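Local coordinates for protein D-alanyl-D-alanine carboxypeptidase (Mycobacterium tuberculosis H37Rv, PDB 4RYE) that shows D,D-carboxypeptidase activity on synthetic stem pentapeptides and probably trims the terminal D-alanine of peptidoglycan stem peptides, by way of an acyl-enzyme, at residues L63-V68 with Y89-L94; C78-V83 with G103-N108. All blocks are in the same frame, centred on the assembly; numbering follows the deposited sequence.

Contact 1: L63-V68 with Y89-L94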
# COMPACT_ATOMS: atom_id res chain seq x y z
N LEU A 63 9.27 16.20 -7.83
CA LEU A 63 7.84 16.27 -7.49
C LEU A 63 7.10 17.29 -8.33
O LEU A 63 5.87 17.19 -8.51
CB LEU A 63 7.65 16.60 -6.00
CG LEU A 63 7.95 15.51 -4.97
CD1 LEU A 63 7.82 16.11 -3.57
CD2 LEU A 63 7.02 14.32 -5.13
N ASN A 64 7.83 18.26 -8.86
CA ASN A 64 7.24 19.30 -9.69
C ASN A 64 7.49 19.09 -11.18
O ASN A 64 7.10 19.93 -11.99
CB ASN A 64 7.75 20.68 -9.25
CG ASN A 64 7.24 21.07 -7.87
OD1 ASN A 64 6.03 21.06 -7.62
ND2 ASN A 64 8.15 21.40 -6.97
N SER A 65 8.14 17.99 -11.55
CA SER A 65 8.31 17.70 -12.97
C SER A 65 6.95 17.28 -13.53
O SER A 65 6.11 16.73 -12.81
CB SER A 65 9.38 16.63 -13.20
OG SER A 65 9.02 15.41 -12.59
N THR A 66 6.71 17.57 -14.80
CA THR A 66 5.41 17.32 -15.38
C THR A 66 5.45 16.32 -16.52
O THR A 66 6.52 15.99 -17.04
CB THR A 66 4.76 18.63 -15.88
OG1 THR A 66 5.56 19.19 -16.93
CG2 THR A 66 4.62 19.64 -14.75
N VAL A 67 4.27 15.84 -16.90
CA VAL A 67 4.14 14.97 -18.06
C VAL A 67 2.84 15.34 -18.75
O VAL A 67 1.89 15.79 -18.09
CB VAL A 67 4.12 13.47 -17.65
CG1 VAL A 67 2.89 13.15 -16.82
CG2 VAL A 67 4.20 12.57 -18.89
N VAL A 68 2.80 15.18 -20.06
CA VAL A 68 1.58 15.33 -20.82
C VAL A 68 0.99 13.94 -21.00
O VAL A 68 1.58 13.09 -21.67
CB VAL A 68 1.85 15.95 -22.20
CG1 VAL A 68 0.60 15.88 -23.07
CG2 VAL A 68 2.32 17.39 -22.05
N TYR A 89 0.28 17.07 -15.89
CA TYR A 89 0.17 16.74 -14.47
C TYR A 89 1.56 16.72 -13.86
O TYR A 89 2.52 16.37 -14.55
CB TYR A 89 -0.48 15.36 -14.28
CG TYR A 89 -1.86 15.27 -14.90
CD1 TYR A 89 -2.01 14.92 -16.24
CD2 TYR A 89 -2.99 15.57 -14.16
CE1 TYR A 89 -3.27 14.87 -16.82
CE2 TYR A 89 -4.26 15.52 -14.74
CZ TYR A 89 -4.39 15.17 -16.07
OH TYR A 89 -5.63 15.11 -16.66
N THR A 90 1.67 17.08 -12.59
CA THR A 90 2.95 16.94 -11.89
C THR A 90 3.05 15.56 -11.26
O THR A 90 2.04 14.88 -11.03
CB THR A 90 3.11 17.98 -10.76
OG1 THR A 90 2.13 17.72 -9.75
CG2 THR A 90 2.94 19.39 -11.30
N ALA A 91 4.28 15.14 -10.98
CA ALA A 91 4.51 13.90 -10.25
C ALA A 91 3.77 13.90 -8.92
O ALA A 91 3.24 12.88 -8.51
CB ALA A 91 6.00 13.68 -10.03
N ARG A 92 3.76 15.04 -8.24
CA ARG A 92 3.08 15.14 -6.94
C ARG A 92 1.58 14.89 -7.12
O ARG A 92 0.98 14.11 -6.38
CB ARG A 92 3.31 16.51 -6.29
CG ARG A 92 2.53 16.74 -4.99
CD ARG A 92 2.88 15.67 -3.97
NE ARG A 92 2.11 15.74 -2.73
CZ ARG A 92 2.55 16.32 -1.61
NH1 ARG A 92 3.74 16.90 -1.58
NH2 ARG A 92 1.78 16.33 -0.53
N GLN A 93 0.99 15.55 -8.11
CA GLN A 93 -0.43 15.37 -8.40
C GLN A 93 -0.72 13.91 -8.69
O GLN A 93 -1.72 13.37 -8.22
CB GLN A 93 -0.86 16.24 -9.59
CG GLN A 93 -0.98 17.72 -9.27
CD GLN A 93 -1.02 18.61 -10.50
OE1 GLN A 93 -0.69 18.18 -11.61
NE2 GLN A 93 -1.42 19.86 -10.31
N LEU A 94 0.16 13.26 -9.45
CA LEU A 94 -0.07 11.86 -9.81
C LEU A 94 0.10 10.95 -8.60
O LEU A 94 -0.64 9.98 -8.44
CB LEU A 94 0.83 11.43 -10.98
CG LEU A 94 0.57 12.09 -12.34
CD1 LEU A 94 1.62 11.69 -13.39
CD2 LEU A 94 -0.82 11.75 -12.83
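The carbonyl of L63 meets the first turn of helix 91-100: its O accepts from R92 N at 3.0 Å, in the carbonyl plane and on a lone pair. CB of T90 and CB of R92 also come within van der Waals range of that oxygen. R92 itself leads off elsewhere, its guanidinium forming salt bridges with D96 and E177. Next, S65 O takes the N-H of A91 at 3.0 Å almost along the C=O axis (174°), and the CA of T90 adds a CA-H...O contact to the same oxygen, while S65 OG turns back to D62 O. From T66 onward the pairing is true antiparallel sheet. T66 and T90 form a non-hydrogen-bonded pair, and their methyls touch on one face, CG2 to CG2 at 3.8 Å. V67 and Y89 are the hydrogen-bonded pair, exchanging V67 N to Y89 O and Y89 N to V67 O, both 3.0 Å. On the other face V67 puts CG1 between its backbone N and carbonyl carbon (chi1 65°), where it meets L94 CD1 at 3.9 Å, the two side chains crossing at about a right angle. T90 closes the strand and caps the helix: its OG1 accepts from Q93 N at 2.9 Å, while Q93 OE1 accepts from T90 N. This reciprocal pair is a capping box, here where strand 88-90 of a two-stranded antiparallel sheet runs straight into helix 91-100.

Contact 2: C78-V83 with G103-N108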
# COMPACT_ATOMS: atom_id res chain seq x y z
N CYS A 78 -11.12 1.32 -13.75
CA CYS A 78 -11.13 2.12 -12.53
C CYS A 78 -10.66 1.28 -11.33
O CYS A 78 -10.62 0.05 -11.45
CB CYS A 78 -12.53 2.71 -12.32
SG CYS A 78 -13.03 3.85 -13.66
N ASN A 79 -10.27 1.88 -10.20
CA ASN A 79 -10.32 3.31 -9.87
C ASN A 79 -9.51 4.24 -10.76
O ASN A 79 -8.38 3.93 -11.14
CB ASN A 79 -9.84 3.52 -8.42
CG ASN A 79 -10.87 3.07 -7.39
OD1 ASN A 79 -11.94 2.58 -7.74
ND2 ASN A 79 -10.54 3.24 -6.12
N CYS A 80 -10.10 5.39 -11.07
CA CYS A 80 -9.41 6.43 -11.82
C CYS A 80 -9.48 7.76 -11.06
O CYS A 80 -10.53 8.10 -10.51
CB CYS A 80 -10.03 6.58 -13.22
SG CYS A 80 -9.65 5.21 -14.35
N VAL A 81 -8.38 8.50 -11.03
CA VAL A 81 -8.39 9.82 -10.41
C VAL A 81 -8.94 10.84 -11.42
O VAL A 81 -9.47 11.89 -11.03
CB VAL A 81 -7.00 10.24 -9.87
CG1 VAL A 81 -6.00 10.44 -11.01
CG2 VAL A 81 -7.10 11.50 -9.01
N GLY A 82 -8.83 10.52 -12.70
CA GLY A 82 -9.38 11.36 -13.75
C GLY A 82 -8.34 12.02 -14.64
O GLY A 82 -8.54 13.13 -15.14
N VAL A 83 -7.22 11.33 -14.85
CA VAL A 83 -6.23 11.75 -15.84
C VAL A 83 -6.87 11.86 -17.23
O VAL A 83 -7.65 10.99 -17.64
CB VAL A 83 -5.05 10.76 -15.90
CG1 VAL A 83 -4.11 11.09 -17.06
CG2 VAL A 83 -4.31 10.76 -14.57
N GLY A 103 -5.65 5.51 -7.99
CA GLY A 103 -5.92 5.74 -9.40
C GLY A 103 -5.03 4.91 -10.29
O GLY A 103 -3.81 5.07 -10.25
N ASN A 104 -5.62 4.03 -11.09
CA ASN A 104 -4.83 3.21 -12.01
C ASN A 104 -4.30 4.09 -13.14
O ASN A 104 -3.21 3.84 -13.66
CB ASN A 104 -5.66 2.05 -12.56
CG ASN A 104 -6.01 1.04 -11.49
OD1 ASN A 104 -5.17 0.70 -10.66
ND2 ASN A 104 -7.24 0.56 -11.50
N ASP A 105 -5.07 5.11 -13.51
CA ASP A 105 -4.62 6.07 -14.52
C ASP A 105 -3.43 6.86 -13.99
O ASP A 105 -2.51 7.19 -14.74
CB ASP A 105 -5.77 6.98 -14.98
CG ASP A 105 -6.50 7.66 -13.83
OD1 ASP A 105 -6.28 7.29 -12.65
OD2 ASP A 105 -7.31 8.58 -14.12
N ALA A 106 -3.42 7.14 -12.69
CA ALA A 106 -2.29 7.80 -12.06
C ALA A 106 -1.05 6.90 -12.09
O ALA A 106 0.07 7.36 -12.36
CB ALA A 106 -2.63 8.16 -10.63
N ALA A 107 -1.25 5.61 -11.81
CA ALA A 107 -0.16 4.64 -11.88
C ALA A 107 0.42 4.55 -13.29
O ALA A 107 1.63 4.56 -13.47
CB ALA A 107 -0.62 3.27 -11.40
N ASN A 108 -0.44 4.45 -14.29
CA ASN A 108 0.06 4.31 -15.65
C ASN A 108 0.74 5.58 -16.16
O ASN A 108 1.65 5.52 -16.99
CB ASN A 108 -1.04 3.81 -16.59
CG ASN A 108 -1.49 2.40 -16.25
OD1 ASN A 108 -0.73 1.61 -15.69
ND2 ASN A 108 -2.74 2.07 -16.58
O HOH W 1 -8.43 8.46 -16.73
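D105 drives its carboxylate into the turn of backbone at C80-V83, and three amides converge on it. OD1 accepts from V81 N at 2.9 Å; OD2 accepts from both G82 N and V83 N, each at 2.8 Å. V81 N and G82 N meet the syn lone pairs of OD1 and OD2, whereas V83 N comes from above the carboxylate plane, 41° out of it. The D105 CG sits between the backbone N and the carbonyl carbon (chi1 53°). A106 N adds a weak bond to OD1. Carbon packs closely on the carboxylate: C80 CB lies 3.5 Å from D105 OD2 and V81 CG1 3.6 Å from D105 OD1, with V81 CG1 also touching A106 CB. At G103 there is no room for a CB, which would run into D105 OD1 and lie tight against V81 N. Beside it N79 O receives N104 N in a nearly straight bond (172°) at the helix start.

The loose side is C78, whose side chain points away, and the exposed end of N79, which leads off from the helix to bond V101 O through ND2. At the V83 end a water donates to both D105 OD2 and V83 O. Three backbone N-H groups, a water and the nearby helix N-terminus would together stabilise a negative charge on D105, consistent with an ionised carboxylate fixing the loop to helix 104-113.

Contacts 1 and 2 have centres 14 Å apart and interleave along the chain: the loop between strands 66-68 and 88-90 supplies 78-83, and helices 91-100 and 104-113 are consecutive. They touch, with L94 O 3.5 Å from A106 CB and L94 CD2 4.0 Å from V83 CG2, while Y89 OH, hydrogen-bonded to K84 N, lies 3.5 Å from V83 CA. Contact 2 borders the active site. The N104 side chain lies about 3 Å from that of K50, the probable proton acceptor, to which its OD1 is hydrogen-bonded, and the N79 side chain is about 4 Å from that of S102, probably also catalytic. Contact 1 stands back, L94 being about 11 Å from K50 between side chains.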